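Local atomic coordinates of cytochrome P450 reductase (Amycolatopsis methanolica 239, PDB entry 5OGX), a protein that transfers electrons from NADH, through FAD and a [2Fe-2S] cluster, to the cytochrome P450 partner that O-demethylates lignin-derived aromatics such as guaiacol. Residues L103-E109 and L121-A125; R115-R119 and W177-G181; F130-Q134 and D196-P200; L161-V165 and Y251-R255. All coordinates share one frame. Residues are numbered along the deposited sequence.

Contacts 1, 2 and 4 all draw on the antiparallel sheet of the FAD-binding domain. Strand 117-124 pairs with strand 101-114 in contact 1 and, on its other edge, with strand 160-166 of contact 4, where Leu-122 O and Leu-161 N lie 2.7 Å apart. The same strand starts in contact 2, whose Arg-119 reaches contact 4 through a salt bridge from NH2 to Asp-252 OD1, 2.8 Å. Contact 4 touches FAD directly and ties its domain to the NAD-binding domain; the Leu-178 side chain of contact 2 stays about 6 Å from the cofactor. Contact 3 has its Phe-197 side chain about 8 Å from FAD and its Gln-134 side chain about 12 Å from the iron-sulfur cluster.

Contact 1: residues L103-E109 and L121-A125; sequences LTATVLE and LLGLA
This is an antiparallel beta-hairpin pairing between strands 101-114 and 117-124, in the sheet of the FAD-binding domain. The segment axes approach to 4.3 Å and run at 138°, so the ladder is strongly twisted. Ala-105 sits opposite Leu-124 (CA-CA 4.8 Å) and Val-107 opposite Leu-122 (4.6 Å) as non-hydrogen-bonded pairs. Between them Thr-106 and Gly-123 form a hydrogen-bonded pair, with Thr-106 N to Gly-123 O at 2.8 Å and Gly-123 N to Thr-106 O at 2.7 Å. Ala-125 N closes one end on Thr-104 O at 3.2 Å. At the other, between Val-107 and Glu-109, a classic beta bulge shifts the register by one: Leu-108, with phi/psi of -92/-34°, and Glu-109 both face Leu-121. Leu-121 O takes Leu-108 N at 2.8 Å and, weakly, Glu-109 N at 3.5 Å, while Leu-121 N donates to Glu-109 O at 2.9 Å. The bulge turns the Leu-108 side chain toward the partner strand, its CG 3.6 Å from Gly-123 N; a CB on Gly-123 would clash with Leu-108 CD1. On the buried face, Leu-122 and Leu-124 are both mt: Leu-122 CD2 meets Val-107 CG2 and Leu-124 CD2 meets Ala-105 CB, each at 3.8 Å. Strand 187-194 flanks 103-109, and strand 160-166 flanks 121-125.

Contact 2: residues R115-R119 and W177-G181; sequences RDTRR and WLFDG
Arg-118 and Phe-179 carry most of this contact between the start of strand 117-124 and the turn that leaves helix 174-178, in the FAD-binding domain. Their CA atoms, the nearest pair, are 7.6 Å apart, so side chains do the bridging. Hydrogen bonding comes first: Arg-118, extended beyond a chi1 of -84°, donates from NH1 to Leu-178 O at 2.8 Å, and a water 3.1 Å from NH1 also accepts from Gly-181 N at 3.1 Å. The turn itself is held by Asp-180 N to Trp-177 O, 3.0 Å, and within 115-119 Thr-117 OG1 donates to Arg-115 O at 2.8 Å. The apolar part is a CH-pi contact. Phe-179, with chi1 -79° and chi2 76°, lies under the arginine's aliphatic stem, Arg-118 CD 3.7 Å from the ring centroid and 15° off its normal; Phe-179 CZ reaches Asp-116 O at 3.4 Å. The Leu-178 side chain is about 4 Å from that of FAD-binding Tyr-149. Asp-116 takes phi/psi of 55/29° at the hairpin turn. As for charge, Arg-118 NE pairs with Asp-112 and Asp-116 with Arg-167. The arginine thus serves both ways: its methylenes cover an aromatic face while its guanidinium satisfies a carbonyl at the helix's C-terminal end.

Contact 3: residues F130-Q134 and D196-P200; sequences FEAGQ and DFHLP
Two loops pack backbone against backbone here, without a direct hydrogen bond between them, and Gly-133 O and Phe-197 O, both acceptors, lie only 3.2 Å apart. The motif on one side is a type II beta turn, Glu-131 to Gln-134, leading into strand 135-139; on the other, Phe-197 centres an inverse gamma turn after strand 187-194. Gly-133, at phi/psi 103/-15°, lets the loops close to a CA-CA distance of 4.8 Å from His-198: a CB there would clash with Phe-197 O, which instead takes a CA-H...O contact from Gly-133 CA at 3.1 Å. His-198 (chi1 58°) receives Glu-131 CB over its ring face, 4.1 Å from the centroid, and donates from ND1 to Leu-199 O at 2.9 Å; the Glu-131 carboxylate turns to His-98. The Phe-197 side chain lies about 8 Å from FAD and about 6 Å from that of cluster-binding Ser-36, so the loops lie close to both the flavin and the iron-sulfur domain. One water links Gly-133 O (2.9 Å) to Phe-197 N (3.0 Å); another links Ala-132 O (2.7 Å) to Leu-199 N (2.9 Å).

Contact 4: residues L161-V165 and Y251-R255; sequences LELHV and YDLGR. With FAD (flavin-adenine dinucleotide), chain B.
A salt-bridge network joins two domains here: strand 160-166, at the edge of the FAD-binding sheet, and the start of helix 253-262 in the NAD-binding domain, the two-domain arrangement of ferredoxin reductase-like flavoproteins. The backbones stay well apart, His-164 CA and Tyr-251 CA being 10.1 Å from each other, so long side chains span the gap. Glu-162, extended with chi1 and chi2 both t, presents OE2 to Arg-255 NH2 at 2.7 Å across the interface and to His-164 NE2 at 2.9 Å along the strand, a nearly linear His-carboxylate bond; the same oxygen is also salt-bridged to Arg-119 NH1. Arg-255 NH2 also reaches Asp-252 OD2 at 2.9 Å, so a single nitrogen ties together two carboxylates, whose like-charged Glu-162 OE2 and Asp-252 OD2 lie 4.4 Å apart. Asp-252 OD1 is taken by Arg-119 NH2. Asp-252 occupies the N-cap position without making a capping bond. The other imidazole nitrogen, His-164 ND1, hydrogen-bonds Tyr-251 OH at 2.9 Å, and either atom could donate. Tyr-251 (chi1 60°) turns its ring edge toward the His-164 face, with centroids 5.0 Å apart and planes at 88°. Both ring nitrogens of His-164 are thus engaged, and its backbone carbonyl separately binds the cofactor: FAD N3 donates to His-164 O at 2.7 Å, and FAD O2 lies 3.5 Å from Val-165 CA.

Contact 1: residues L103-E109 and L121-A125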
loop_
_atom_site.group_PDB
_atom_site.type_symbol
_atom_site.label_atom_id
_atom_site.label_comp_id
_atom_site.label_asym_id
_atom_site.label_seq_id
_atom_site.Cartn_x
_atom_site.Cartn_y
_atom_site.Cartn_z
ATOM N N LEU A 103 8.360 6.025 -14.343
ATOM C CA LEU A 103 7.153 6.500 -15.005
ATOM C C LEU A 103 7.391 7.866 -15.626
ATOM O O LEU A 103 8.136 8.690 -15.087
ATOM C CB LEU A 103 5.983 6.598 -14.025
ATOM C CG LEU A 103 5.745 5.357 -13.167
ATOM C CD1 LEU A 103 4.553 5.569 -12.237
ATOM C CD2 LEU A 103 5.545 4.136 -14.064
ATOM N N THR A 104 6.753 8.091 -16.774
ATOM C CA THR A 104 6.688 9.416 -17.393
ATOM C C THR A 104 5.308 9.963 -17.047
ATOM O O THR A 104 4.337 9.755 -17.775
ATOM C CB THR A 104 6.923 9.337 -18.900
ATOM O OG1 THR A 104 8.208 8.755 -19.161
ATOM C CG2 THR A 104 6.878 10.722 -19.516
ATOM N N ALA A 105 5.214 10.636 -15.898
ATOM C CA ALA A 105 3.937 10.986 -15.284
ATOM C C ALA A 105 3.714 12.488 -15.334
ATOM O O ALA A 105 4.621 13.259 -15.004
ATOM C CB ALA A 105 3.884 10.512 -13.830
ATOM N N THR A 106 2.500 12.898 -15.724
ATOM C CA THR A 106 2.133 14.307 -15.838
ATOM C C THR A 106 0.857 14.562 -15.052
ATOM O O THR A 106 -0.109 13.799 -15.165
ATOM C CB THR A 106 1.935 14.720 -17.312
ATOM O OG1 THR A 106 3.113 14.399 -18.063
ATOM C CG2 THR A 106 1.668 16.214 -17.416
ATOM N N VAL A 107 0.848 15.624 -14.249
ATOM C CA VAL A 107 -0.345 15.936 -13.470
ATOM C C VAL A 107 -1.463 16.326 -14.428
ATOM O O VAL A 107 -1.341 17.292 -15.191
ATOM C CB VAL A 107 -0.076 17.052 -12.452
ATOM C CG1 VAL A 107 -1.354 17.374 -11.688
ATOM C CG2 VAL A 107 1.037 16.649 -11.486
ATOM N N LEU A 108 -2.551 15.560 -14.404
ATOM C CA LEU A 108 -3.745 15.908 -15.162
ATOM C C LEU A 108 -4.729 16.725 -14.343
ATOM O O LEU A 108 -5.388 17.618 -14.891
ATOM C CB LEU A 108 -4.432 14.643 -15.675
ATOM C CG LEU A 108 -3.598 13.796 -16.634
ATOM C CD1 LEU A 108 -4.427 12.641 -17.173
ATOM C CD2 LEU A 108 -3.020 14.639 -17.767
ATOM N N GLU A 109 -4.825 16.466 -13.045
ATOM C CA GLU A 109 -5.725 17.218 -12.183
ATOM C C GLU A 109 -5.236 17.121 -10.750
ATOM O O GLU A 109 -4.705 16.084 -10.337
ATOM C CB GLU A 109 -7.163 16.697 -12.275
ATOM C CG GLU A 109 -8.127 17.394 -11.318
ATOM C CD GLU A 109 -9.580 17.074 -11.606
ATOM O OE1 GLU A 109 -9.897 15.888 -11.816
ATOM O OE2 GLU A 109 -10.402 18.016 -11.634
ATOM N N LEU A 121 -4.459 13.202 -10.065
ATOM C CA LEU A 121 -4.527 12.323 -11.225
ATOM C C LEU A 121 -3.242 12.500 -12.018
ATOM O O LEU A 121 -2.923 13.616 -12.436
ATOM C CB LEU A 121 -5.746 12.638 -12.095
ATOM C CG LEU A 121 -7.105 12.475 -11.430
ATOM C CD1 LEU A 121 -8.212 12.719 -12.451
ATOM C CD2 LEU A 121 -7.247 11.091 -10.788
ATOM N N LEU A 122 -2.506 11.409 -12.213
ATOM C CA LEU A 122 -1.236 11.428 -12.931
ATOM C C LEU A 122 -1.390 10.659 -14.234
ATOM O O LEU A 122 -1.644 9.449 -14.216
ATOM C CB LEU A 122 -0.117 10.802 -12.094
ATOM C CG LEU A 122 0.257 11.419 -10.749
ATOM C CD1 LEU A 122 1.440 10.644 -10.172
ATOM C CD2 LEU A 122 0.591 12.902 -10.934
ATOM N N GLY A 123 -1.241 11.357 -15.356
ATOM C CA GLY A 123 -1.310 10.701 -16.647
ATOM C C GLY A 123 0.034 10.103 -17.024
ATOM O O GLY A 123 1.086 10.698 -16.803
ATOM N N LEU A 124 -0.016 8.903 -17.595
ATOM C CA LEU A 124 1.179 8.157 -17.958
ATOM C C LEU A 124 1.349 8.113 -19.468
ATOM O O LEU A 124 0.372 8.050 -20.220
ATOM C CB LEU A 124 1.117 6.725 -17.425
ATOM C CG LEU A 124 1.039 6.614 -15.910
ATOM C CD1 LEU A 124 1.073 5.138 -15.516
ATOM C CD2 LEU A 124 2.180 7.377 -15.251
ATOM N N ALA A 125 2.609 8.129 -19.907
ATOM C CA ALA A 125 2.889 7.995 -21.335
ATOM C C ALA A 125 2.595 6.586 -21.842
ATOM O O ALA A 125 2.222 6.415 -23.011
ATOM C CB ALA A 125 4.342 8.372 -21.624
#

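Contact 2: residues R115-R119 and W177-G181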
loop_
_atom_site.group_PDB
_atom_site.type_symbol
_atom_site.label_atom_id
_atom_site.label_comp_id
_atom_site.label_asym_id
_atom_site.label_seq_id
_atom_site.Cartn_x
_atom_site.Cartn_y
_atom_site.Cartn_z
ATOM N N ARG A 115 -11.631 18.072 3.686
ATOM C CA ARG A 115 -10.719 18.725 4.618
ATOM C C ARG A 115 -9.342 18.077 4.561
ATOM O O ARG A 115 -9.206 16.864 4.758
ATOM C CB ARG A 115 -11.261 18.662 6.044
ATOM C CG ARG A 115 -10.310 19.276 7.068
ATOM C CD ARG A 115 -11.011 19.505 8.397
ATOM N NE ARG A 115 -11.477 18.254 8.991
ATOM C CZ ARG A 115 -12.210 18.186 10.099
ATOM N NH1 ARG A 115 -12.594 17.012 10.578
ATOM N NH2 ARG A 115 -12.554 19.299 10.728
ATOM N N ASP A 116 -8.330 18.893 4.257
ATOM C CA ASP A 116 -6.933 18.456 4.189
ATOM C C ASP A 116 -6.730 17.274 3.243
ATOM O O ASP A 116 -5.817 16.474 3.444
ATOM C CB ASP A 116 -6.394 18.092 5.575
ATOM C CG ASP A 116 -6.183 19.303 6.456
ATOM O OD1 ASP A 116 -5.992 20.411 5.916
ATOM O OD2 ASP A 116 -6.207 19.139 7.692
ATOM N N THR A 117 -7.552 17.148 2.203
ATOM C CA THR A 117 -7.494 15.983 1.327
ATOM C C THR A 117 -7.513 16.426 -0.126
ATOM O O THR A 117 -8.346 17.253 -0.515
ATOM C CB THR A 117 -8.662 15.020 1.594
ATOM O OG1 THR A 117 -8.721 14.710 2.990
ATOM C CG2 THR A 117 -8.465 13.736 0.811
ATOM N N ARG A 118 -6.601 15.869 -0.925
ATOM C CA ARG A 118 -6.541 16.151 -2.349
ATOM C C ARG A 118 -6.543 14.866 -3.164
ATOM O O ARG A 118 -5.928 13.867 -2.777
ATOM C CB ARG A 118 -5.301 16.955 -2.698
ATOM C CG ARG A 118 -5.510 18.432 -2.472
ATOM C CD ARG A 118 -4.290 19.266 -2.796
ATOM N NE ARG A 118 -4.727 20.649 -2.960
ATOM C CZ ARG A 118 -4.043 21.610 -3.573
ATOM N NH1 ARG A 118 -2.846 21.367 -4.100
ATOM N NH2 ARG A 118 -4.572 22.826 -3.653
ATOM N N ARG A 119 -7.214 14.916 -4.309
ATOM C CA ARG A 119 -7.082 13.894 -5.335
ATOM C C ARG A 119 -6.041 14.365 -6.337
ATOM O O ARG A 119 -6.051 15.525 -6.755
ATOM C CB ARG A 119 -8.414 13.631 -6.046
ATOM C CG ARG A 119 -8.461 12.271 -6.762
ATOM C CD ARG A 119 -9.615 12.162 -7.759
ATOM N NE ARG A 119 -10.874 12.693 -7.232
ATOM C CZ ARG A 119 -11.705 12.018 -6.439
ATOM N NH1 ARG A 119 -11.424 10.767 -6.060
ATOM N NH2 ARG A 119 -12.822 12.599 -6.021
ATOM N N TRP A 177 4.399 20.724 -1.022
ATOM C CA TRP A 177 4.396 20.506 -2.466
ATOM C C TRP A 177 3.023 20.106 -3.000
ATOM O O TRP A 177 2.433 20.845 -3.796
ATOM C CB TRP A 177 5.448 19.456 -2.827
ATOM C CG TRP A 177 5.391 18.945 -4.238
ATOM C CD1 TRP A 177 5.290 19.684 -5.385
ATOM C CD2 TRP A 177 5.456 17.571 -4.650
ATOM N NE1 TRP A 177 5.285 18.851 -6.483
ATOM C CE2 TRP A 177 5.379 17.551 -6.058
ATOM C CE3 TRP A 177 5.563 16.357 -3.963
ATOM C CZ2 TRP A 177 5.405 16.360 -6.791
ATOM C CZ3 TRP A 177 5.591 15.171 -4.696
ATOM C CH2 TRP A 177 5.522 15.187 -6.094
ATOM N N LEU A 178 2.500 18.945 -2.581
ATOM C CA LEU A 178 1.245 18.472 -3.160
ATOM C C LEU A 178 0.074 19.384 -2.805
ATOM O O LEU A 178 -0.918 19.426 -3.542
ATOM C CB LEU A 178 0.963 17.036 -2.713
ATOM C CG LEU A 178 2.034 16.039 -3.170
ATOM C CD1 LEU A 178 1.891 14.715 -2.427
ATOM C CD2 LEU A 178 1.967 15.821 -4.678
ATOM N N PHE A 179 0.168 20.111 -1.696
ATOM C CA PHE A 179 -0.844 21.085 -1.308
ATOM C C PHE A 179 -0.406 22.518 -1.570
ATOM O O PHE A 179 -1.177 23.447 -1.309
ATOM C CB PHE A 179 -1.192 20.915 0.175
ATOM C CG PHE A 179 -2.122 19.773 0.442
ATOM C CD1 PHE A 179 -1.654 18.460 0.414
ATOM C CD2 PHE A 179 -3.467 20.002 0.690
ATOM C CE1 PHE A 179 -2.513 17.401 0.647
ATOM C CE2 PHE A 179 -4.335 18.946 0.918
ATOM C CZ PHE A 179 -3.857 17.645 0.898
ATOM N N ASP A 180 0.808 22.719 -2.085
ATOM C CA ASP A 180 1.327 24.079 -2.247
ATOM C C ASP A 180 2.340 24.077 -3.393
ATOM O O ASP A 180 3.557 24.024 -3.187
ATOM C CB ASP A 180 1.967 24.596 -0.961
ATOM C CG ASP A 180 2.636 25.934 -1.156
ATOM O OD1 ASP A 180 2.167 26.683 -2.037
ATOM O OD2 ASP A 180 3.626 26.223 -0.449
ATOM N N GLY A 181 1.833 24.155 -4.619
ATOM C CA GLY A 181 2.731 24.216 -5.756
ATOM C C GLY A 181 2.397 23.288 -6.906
ATOM O O GLY A 181 2.482 23.692 -8.071
HETATM O O HOH W 1 -1.000 23.334 -5.555
#

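Contact 3: residues F130-Q134 and D196-P200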
loop_
_atom_site.group_PDB
_atom_site.type_symbol
_atom_site.label_atom_id
_atom_site.label_comp_id
_atom_site.label_asym_id
_atom_site.label_seq_id
_atom_site.Cartn_x
_atom_site.Cartn_y
_atom_site.Cartn_z
ATOM N N PHE A 130 -0.113 -3.274 -12.949
ATOM C CA PHE A 130 -0.109 -3.321 -11.486
ATOM C C PHE A 130 -1.322 -4.110 -11.008
ATOM O O PHE A 130 -2.256 -4.377 -11.767
ATOM C CB PHE A 130 -0.125 -1.910 -10.861
ATOM C CG PHE A 130 -1.340 -1.097 -11.239
ATOM C CD1 PHE A 130 -1.315 -0.297 -12.373
ATOM C CD2 PHE A 130 -2.498 -1.135 -10.469
ATOM C CE1 PHE A 130 -2.429 0.454 -12.754
ATOM C CE2 PHE A 130 -3.624 -0.380 -10.847
ATOM C CZ PHE A 130 -3.580 0.408 -11.994
ATOM N N GLU A 131 -1.295 -4.479 -9.727
ATOM C CA GLU A 131 -2.452 -5.045 -9.039
ATOM C C GLU A 131 -3.108 -3.947 -8.222
ATOM O O GLU A 131 -2.409 -3.124 -7.629
ATOM C CB GLU A 131 -2.043 -6.175 -8.091
ATOM C CG GLU A 131 -1.345 -7.343 -8.777
ATOM C CD GLU A 131 -2.272 -8.079 -9.715
ATOM O OE1 GLU A 131 -3.450 -8.303 -9.350
ATOM O OE2 GLU A 131 -1.830 -8.417 -10.825
ATOM N N ALA A 132 -4.448 -3.931 -8.188
ATOM C CA ALA A 132 -5.133 -2.954 -7.343
ATOM C C ALA A 132 -4.667 -3.093 -5.908
ATOM O O ALA A 132 -4.562 -4.209 -5.394
ATOM C CB ALA A 132 -6.647 -3.147 -7.424
ATOM N N GLY A 133 -4.378 -1.954 -5.266
ATOM C CA GLY A 133 -3.843 -1.931 -3.916
ATOM C C GLY A 133 -2.353 -1.654 -3.847
ATOM O O GLY A 133 -1.837 -1.344 -2.761
ATOM N N GLN A 134 -1.654 -1.777 -4.970
ATOM C CA GLN A 134 -0.246 -1.418 -4.988
ATOM C C GLN A 134 -0.097 0.096 -4.945
ATOM O O GLN A 134 -1.074 0.843 -5.048
ATOM C CB GLN A 134 0.431 -2.005 -6.227
ATOM C CG GLN A 134 0.534 -3.535 -6.128
ATOM C CD GLN A 134 1.490 -4.087 -7.140
ATOM O OE1 GLN A 134 1.182 -4.140 -8.320
ATOM N NE2 GLN A 134 2.685 -4.491 -6.680
ATOM N N ASP A 196 2.576 -5.181 -1.613
ATOM C CA ASP A 196 1.935 -6.488 -1.563
ATOM C C ASP A 196 0.477 -6.426 -1.115
ATOM O O ASP A 196 -0.131 -7.475 -0.871
ATOM C CB ASP A 196 2.682 -7.409 -0.595
ATOM C CG ASP A 196 3.987 -7.870 -1.135
ATOM O OD1 ASP A 196 4.129 -7.891 -2.382
ATOM O OD2 ASP A 196 4.853 -8.228 -0.297
ATOM N N PHE A 197 -0.094 -5.236 -0.978
ATOM C CA PHE A 197 -1.443 -5.089 -0.430
ATOM C C PHE A 197 -2.460 -5.231 -1.562
ATOM O O PHE A 197 -3.050 -4.257 -2.029
ATOM C CB PHE A 197 -1.555 -3.732 0.262
ATOM C CG PHE A 197 -2.812 -3.537 1.087
ATOM C CD1 PHE A 197 -3.106 -4.356 2.172
ATOM C CD2 PHE A 197 -3.642 -2.463 0.818
ATOM C CE1 PHE A 197 -4.240 -4.126 2.959
ATOM C CE2 PHE A 197 -4.782 -2.224 1.588
ATOM C CZ PHE A 197 -5.079 -3.059 2.662
ATOM N N HIS A 198 -2.673 -6.470 -2.008
ATOM C CA HIS A 198 -3.576 -6.688 -3.137
ATOM C C HIS A 198 -4.206 -8.066 -3.024
ATOM O O HIS A 198 -3.761 -8.906 -2.247
ATOM C CB HIS A 198 -2.845 -6.518 -4.478
ATOM C CG HIS A 198 -1.675 -7.439 -4.653
ATOM N ND1 HIS A 198 -1.823 -8.775 -4.963
ATOM C CD2 HIS A 198 -0.341 -7.217 -4.559
ATOM C CE1 HIS A 198 -0.627 -9.339 -5.051
ATOM N NE2 HIS A 198 0.291 -8.418 -4.804
ATOM N N LEU A 199 -5.248 -8.294 -3.835
ATOM C CA LEU A 199 -5.954 -9.560 -3.826
ATOM C C LEU A 199 -5.064 -10.697 -4.327
ATOM O O LEU A 199 -4.181 -10.489 -5.163
ATOM C CB LEU A 199 -7.188 -9.475 -4.730
ATOM C CG LEU A 199 -8.279 -8.543 -4.198
ATOM C CD1 LEU A 199 -9.292 -8.173 -5.282
ATOM C CD2 LEU A 199 -8.981 -9.215 -3.041
ATOM N N PRO A 200 -5.317 -11.913 -3.866
ATOM C CA PRO A 200 -4.669 -13.085 -4.458
ATOM C C PRO A 200 -5.127 -13.277 -5.892
ATOM O O PRO A 200 -6.075 -12.610 -6.343
ATOM C CB PRO A 200 -5.143 -14.233 -3.553
ATOM C CG PRO A 200 -6.442 -13.780 -3.028
ATOM C CD PRO A 200 -6.319 -12.278 -2.851
HETATM O O HOH W 2 -6.078 -6.386 -5.833
HETATM O O HOH W 3 0.659 -2.477 -1.742
#

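Contact 4: residues L161-V165 and Y251-R255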
loop_
_atom_site.group_PDB
_atom_site.type_symbol
_atom_site.label_atom_id
_atom_site.label_comp_id
_atom_site.label_asym_id
_atom_site.label_seq_id
_atom_site.Cartn_x
_atom_site.Cartn_y
_atom_site.Cartn_z
ATOM N N LEU A 161 -3.178 7.503 -13.062
ATOM C CA LEU A 161 -3.082 7.035 -11.685
ATOM C C LEU A 161 -3.846 7.976 -10.762
ATOM O O LEU A 161 -3.778 9.197 -10.908
ATOM C CB LEU A 161 -1.614 6.939 -11.258
ATOM C CG LEU A 161 -0.692 6.132 -12.181
ATOM C CD1 LEU A 161 0.738 6.133 -11.623
ATOM C CD2 LEU A 161 -1.180 4.688 -12.392
ATOM N N GLU A 162 -4.591 7.402 -9.818
ATOM C CA GLU A 162 -5.412 8.179 -8.890
ATOM C C GLU A 162 -4.843 8.043 -7.485
ATOM O O GLU A 162 -4.815 6.937 -6.934
ATOM C CB GLU A 162 -6.872 7.717 -8.911
ATOM C CG GLU A 162 -7.745 8.472 -7.916
ATOM C CD GLU A 162 -9.170 7.943 -7.868
ATOM O OE1 GLU A 162 -9.474 7.032 -8.650
ATOM O OE2 GLU A 162 -9.967 8.440 -7.047
ATOM N N LEU A 163 -4.434 9.171 -6.895
ATOM C CA LEU A 163 -3.906 9.214 -5.535
ATOM C C LEU A 163 -4.836 10.035 -4.652
ATOM O O LEU A 163 -5.434 11.020 -5.105
ATOM C CB LEU A 163 -2.491 9.841 -5.502
ATOM C CG LEU A 163 -1.524 9.381 -6.590
ATOM C CD1 LEU A 163 -0.197 10.150 -6.492
ATOM C CD2 LEU A 163 -1.281 7.894 -6.462
ATOM N N HIS A 164 -4.945 9.636 -3.382
ATOM C CA HIS A 164 -5.651 10.409 -2.358
ATOM C C HIS A 164 -4.631 10.826 -1.314
ATOM O O HIS A 164 -4.073 9.972 -0.624
ATOM C CB HIS A 164 -6.765 9.594 -1.684
ATOM C CG HIS A 164 -7.767 9.025 -2.637
ATOM N ND1 HIS A 164 -8.742 8.139 -2.235
ATOM C CD2 HIS A 164 -7.949 9.213 -3.968
ATOM C CE1 HIS A 164 -9.485 7.804 -3.277
ATOM N NE2 HIS A 164 -9.029 8.444 -4.340
ATOM N N VAL A 165 -4.399 12.129 -1.186
ATOM C CA VAL A 165 -3.299 12.654 -0.387
ATOM C C VAL A 165 -3.854 13.425 0.802
ATOM O O VAL A 165 -4.633 14.366 0.626
ATOM C CB VAL A 165 -2.392 13.559 -1.235
ATOM C CG1 VAL A 165 -1.171 13.990 -0.421
ATOM C CG2 VAL A 165 -1.974 12.830 -2.506
ATOM N N TYR A 251 -15.214 11.873 1.662
ATOM C CA TYR A 251 -15.193 12.203 0.245
ATOM C C TYR A 251 -15.703 11.032 -0.581
ATOM O O TYR A 251 -15.825 9.903 -0.098
ATOM C CB TYR A 251 -13.785 12.628 -0.227
ATOM C CG TYR A 251 -12.684 11.604 -0.054
ATOM C CD1 TYR A 251 -11.935 11.557 1.121
ATOM C CD2 TYR A 251 -12.361 10.710 -1.077
ATOM C CE1 TYR A 251 -10.915 10.643 1.287
ATOM C CE2 TYR A 251 -11.328 9.782 -0.918
ATOM C CZ TYR A 251 -10.614 9.757 0.271
ATOM O OH TYR A 251 -9.590 8.856 0.436
ATOM N N ASP A 252 -16.045 11.344 -1.833
ATOM C CA ASP A 252 -16.507 10.363 -2.816
ATOM C C ASP A 252 -17.738 9.593 -2.338
ATOM O O ASP A 252 -17.942 8.436 -2.711
ATOM C CB ASP A 252 -15.382 9.397 -3.198
ATOM C CG ASP A 252 -14.437 10.000 -4.209
ATOM O OD1 ASP A 252 -14.750 11.108 -4.702
ATOM O OD2 ASP A 252 -13.389 9.379 -4.493
ATOM N N LEU A 253 -18.584 10.224 -1.522
ATOM C CA LEU A 253 -19.767 9.521 -1.041
ATOM C C LEU A 253 -20.650 9.080 -2.204
ATOM O O LEU A 253 -21.196 7.968 -2.190
ATOM C CB LEU A 253 -20.542 10.401 -0.059
ATOM C CG LEU A 253 -19.710 10.792 1.170
ATOM C CD1 LEU A 253 -20.484 11.712 2.102
ATOM C CD2 LEU A 253 -19.233 9.539 1.919
ATOM N N GLY A 254 -20.753 9.908 -3.246
ATOM C CA GLY A 254 -21.566 9.530 -4.396
ATOM C C GLY A 254 -21.023 8.308 -5.115
ATOM O O GLY A 254 -21.790 7.455 -5.578
ATOM N N ARG A 255 -19.691 8.199 -5.204
ATOM C CA ARG A 255 -19.072 7.042 -5.849
ATOM C C ARG A 255 -19.371 5.762 -5.081
ATOM O O ARG A 255 -19.711 4.736 -5.681
ATOM C CB ARG A 255 -17.552 7.233 -5.984
ATOM C CG ARG A 255 -16.824 5.913 -6.210
ATOM C CD ARG A 255 -15.635 5.985 -7.170
ATOM N NE ARG A 255 -14.533 6.711 -6.564
ATOM C CZ ARG A 255 -13.246 6.620 -6.907
ATOM N NH1 ARG A 255 -12.827 5.817 -7.878
ATOM N NH2 ARG A 255 -12.366 7.370 -6.267
HETATM P PA FAD B . 7.034 14.428 6.433
HETATM O O1A FAD B . 7.875 15.627 6.065
HETATM O O2A FAD B . 7.709 13.102 6.182
HETATM O O5B FAD B . 6.599 14.486 8.023
HETATM C C5B FAD B . 6.487 15.738 8.662
HETATM C C4B FAD B . 6.366 15.470 10.190
HETATM O O4B FAD B . 5.191 14.969 10.455
HETATM C C3B FAD B . 7.383 14.400 10.624
HETATM O O3B FAD B . 7.835 14.699 11.867
HETATM C C2B FAD B . 6.570 13.083 10.603
HETATM O O2B FAD B . 7.171 12.051 11.502
HETATM C C1B FAD B . 5.370 13.448 10.971
HETATM N N9A FAD B . 4.343 12.715 10.277
HETATM C C8A FAD B . 4.484 12.031 9.134
HETATM N N7A FAD B . 3.286 11.523 8.811
HETATM C C5A FAD B . 2.409 11.910 9.755
HETATM C C6A FAD B . 1.064 11.667 9.899
HETATM N N6A FAD B . 0.010 10.955 9.200
HETATM N N1A FAD B . 0.406 12.172 10.934
HETATM C C2A FAD B . 1.060 12.925 11.854
HETATM N N3A FAD B . 2.388 13.171 11.717
HETATM C C4A FAD B . 3.054 12.654 10.657
HETATM N N1 FAD B . -0.234 9.089 2.490
HETATM C C2 FAD B . -1.440 9.580 1.835
HETATM O O2 FAD B . -1.862 10.658 2.093
HETATM N N3 FAD B . -2.112 8.736 0.837
HETATM C C4 FAD B . -1.653 7.428 0.486
HETATM O O4 FAD B . -2.232 6.769 -0.312
HETATM C C4X FAD B . -0.430 6.939 1.192
HETATM N N5 FAD B . 0.077 5.646 0.848
HETATM C C5X FAD B . 1.266 5.178 1.556
HETATM C C6 FAD B . 1.725 3.889 1.268
HETATM C C7 FAD B . 2.864 3.457 1.952
HETATM C C7M FAD B . 3.236 2.045 1.500
HETATM C C8 FAD B . 3.512 4.273 2.877
HETATM C C8M FAD B . 4.754 3.718 3.563
HETATM C C9 FAD B . 3.043 5.550 3.169
HETATM C C9A FAD B . 1.913 5.985 2.506
HETATM N N10 FAD B . 1.427 7.340 2.822
HETATM C C10 FAD B . 0.244 7.777 2.160
HETATM C "C1'" FAD B . 2.150 8.220 3.756
HETATM C "C2'" FAD B . 2.972 9.147 2.763
HETATM O "O2'" FAD B . 3.929 8.447 1.978
HETATM C "C3'" FAD B . 3.741 10.294 3.454
HETATM O "O3'" FAD B . 4.441 9.754 4.538
HETATM C "C4'" FAD B . 2.784 11.391 3.959
HETATM O "O4'" FAD B . 2.126 11.987 2.873
HETATM C "C5'" FAD B . 3.550 12.484 4.735
HETATM O "O5'" FAD B . 4.696 12.862 3.996
HETATM P P FAD B . 5.271 14.392 4.142
HETATM O O1P FAD B . 6.553 14.469 3.359
HETATM O O2P FAD B . 4.210 15.409 3.792
HETATM O O3P FAD B . 5.562 14.560 5.745
#